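Side-chain contact in putative immunoglobulin A1 protease (Bacteroides ovatus, PDB 3N6Z), which probably acts as a hydrolase, perhaps a protease directed at immunoglobulin A1: residues G36-K41 and R62-S67. Numbering follows the deposited sequence.
Sequences GGLFEK and RSVLKS
The Phe39 ring meets both methyls of Val64 at CE2: CG1 of the valine lies at the ring edge, in plane, 3.9 Å from Phe39 CE2, whereas Val64 CG2 approaches obliquely, 3.6 Å from the same carbon. The ring also stacks with Tyr50 and touches Phe73, residues that Val64 touches as well. The setting is the N-terminal end of a chain built of successive parallel strands, consistent with a beta-helix or related solenoid, where the loop after helix 33-37 packs against Ser63 and Val64 of the short helix 61-64, beside strands 50-52 and 71-75. The Phe39 and Val64 side chains point at each other. Beyond CE2, Val64 CG2 also meets CZ of the ring, while Val64 CG1, anti to the carbonyl carbon (chi1 -66°), also meets the methyl CD1 of Leu38. Leu38 and Val64 run alongside each other, pointing opposite ways, and Leu38 CD1 also comes within 4.4 Å of Ser63 CB. No hydrogen bond crosses between the segments, so the join is purely apolar; the carbonyl oxygen of Leu38 instead accepts a hydrogen bond from Asn60. With an alanine at Val64, CG1 and CG2 are gone, and a gap would probably open beside Phe39 CE2 and Leu38 CD1. With CD1 anti to CA (chi2 179°), the leucine brings that methyl to 3.9 Å from Val64 CG1.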
loop_
_atom_site.group_PDB
_atom_site.type_symbol
_atom_site.label_atom_id
_atom_site.label_comp_id
_atom_site.label_asym_id
_atom_site.label_seq_id
_atom_site.Cartn_x
_atom_site.Cartn_y
_atom_site.Cartn_z
ATOM N N GLY A 36 20.760 16.084 -17.253
ATOM C CA GLY A 36 21.589 15.770 -18.406
ATOM C C GLY A 36 21.008 14.683 -19.284
ATOM O O GLY A 36 21.745 13.889 -19.857
ATOM N N GLY A 37 19.676 14.604 -19.334
ATOM C CA GLY A 37 19.008 13.653 -20.194
ATOM C C GLY A 37 18.582 12.336 -19.576
ATOM O O GLY A 37 18.090 11.454 -20.274
ATOM N N LEU A 38 18.839 12.152 -18.292
ATOM C CA LEU A 38 18.300 10.981 -17.583
ATOM C C LEU A 38 16.774 10.988 -17.537
ATOM O O LEU A 38 16.172 9.921 -17.424
ATOM C CB LEU A 38 18.857 10.909 -16.147
ATOM C CG LEU A 38 20.349 10.634 -15.972
ATOM C CD1 LEU A 38 20.694 10.640 -14.452
ATOM C CD2 LEU A 38 20.717 9.362 -16.598
ATOM N N PHE A 39 16.174 12.179 -17.631
ATOM C CA PHE A 39 14.718 12.382 -17.629
ATOM C C PHE A 39 14.360 13.294 -18.799
ATOM O O PHE A 39 15.230 13.963 -19.383
ATOM C CB PHE A 39 14.253 13.004 -16.302
ATOM C CG PHE A 39 14.576 12.117 -15.137
ATOM C CD1 PHE A 39 13.708 11.072 -14.791
ATOM C CD2 PHE A 39 15.769 12.239 -14.467
ATOM C CE1 PHE A 39 14.043 10.222 -13.787
ATOM C CE2 PHE A 39 16.085 11.378 -13.452
ATOM C CZ PHE A 39 15.238 10.368 -13.121
ATOM N N GLU A 40 13.077 13.358 -19.106
ATOM C CA GLU A 40 12.599 14.207 -20.209
ATOM C C GLU A 40 12.909 15.674 -19.927
ATOM O O GLU A 40 13.283 16.427 -20.841
ATOM C CB GLU A 40 11.087 14.014 -20.446
ATOM C CG GLU A 40 10.362 15.079 -21.322
ATOM C CD GLU A 40 10.796 15.138 -22.785
ATOM O OE1 GLU A 40 11.419 14.188 -23.304
ATOM O OE2 GLU A 40 10.486 16.166 -23.440
ATOM N N LYS A 41 12.733 16.082 -18.677
ATOM C CA LYS A 41 12.973 17.449 -18.229
ATOM C C LYS A 41 12.961 17.452 -16.698
ATOM O O LYS A 41 12.642 16.428 -16.070
ATOM C CB LYS A 41 11.930 18.435 -18.780
ATOM C CG LYS A 41 10.521 18.198 -18.329
ATOM C CD LYS A 41 9.528 19.209 -18.936
ATOM C CE LYS A 41 8.122 19.013 -18.370
ATOM N NZ LYS A 41 7.080 19.976 -18.882
ATOM N N ARG A 62 16.866 6.193 -9.126
ATOM C CA ARG A 62 17.831 5.902 -8.059
ATOM C C ARG A 62 19.096 6.745 -8.161
ATOM O O ARG A 62 19.736 7.068 -7.146
ATOM C CB ARG A 62 18.184 4.431 -8.068
ATOM C CG ARG A 62 18.822 3.938 -9.335
ATOM C CD ARG A 62 19.286 2.520 -8.978
ATOM N NE ARG A 62 18.922 1.496 -9.909
ATOM C CZ ARG A 62 18.662 0.208 -9.599
ATOM N NH1 ARG A 62 18.597 -0.282 -8.323
ATOM N NH2 ARG A 62 18.400 -0.596 -10.616
ATOM N N SER A 63 19.446 7.157 -9.378
ATOM C CA SER A 63 20.694 7.887 -9.645
ATOM C C SER A 63 20.623 9.351 -9.212
ATOM O O SER A 63 21.638 9.997 -9.125
ATOM C CB SER A 63 21.018 7.796 -11.138
ATOM O OG SER A 63 20.955 6.431 -11.602
ATOM N N VAL A 64 19.408 9.871 -8.998
ATOM C CA VAL A 64 19.233 11.309 -8.715
ATOM C C VAL A 64 18.622 11.595 -7.339
ATOM O O VAL A 64 18.343 12.749 -6.983
ATOM C CB VAL A 64 18.418 12.008 -9.848
ATOM C CG1 VAL A 64 19.185 11.999 -11.162
ATOM C CG2 VAL A 64 16.997 11.432 -9.942
ATOM N N LEU A 65 18.451 10.555 -6.520
ATOM C CA LEU A 65 18.053 10.718 -5.115
ATOM C C LEU A 65 19.145 11.493 -4.344
ATOM O O LEU A 65 20.337 11.422 -4.697
ATOM C CB LEU A 65 17.781 9.386 -4.474
ATOM C CG LEU A 65 16.610 8.581 -5.077
ATOM C CD1 LEU A 65 16.533 7.198 -4.426
ATOM C CD2 LEU A 65 15.241 9.356 -4.974
ATOM N N LYS A 66 18.748 12.231 -3.326
ATOM C CA LYS A 66 19.658 13.073 -2.529
ATOM C C LYS A 66 19.404 12.840 -1.045
ATOM O O LYS A 66 18.279 12.959 -0.554
ATOM C CB LYS A 66 19.473 14.542 -2.878
ATOM C CG LYS A 66 19.861 14.904 -4.302
ATOM C CD LYS A 66 19.539 16.337 -4.695
ATOM C CE LYS A 66 20.428 17.330 -4.016
ATOM N NZ LYS A 66 20.111 18.731 -4.522
ATOM N N SER A 67 20.457 12.469 -0.326
ATOM C CA SER A 67 20.370 12.201 1.105
ATOM C C SER A 67 19.994 13.438 1.945
ATOM O O SER A 67 19.422 13.318 3.020
ATOM C CB SER A 67 21.699 11.607 1.602
ATOM O OG SER A 67 22.775 12.530 1.494
#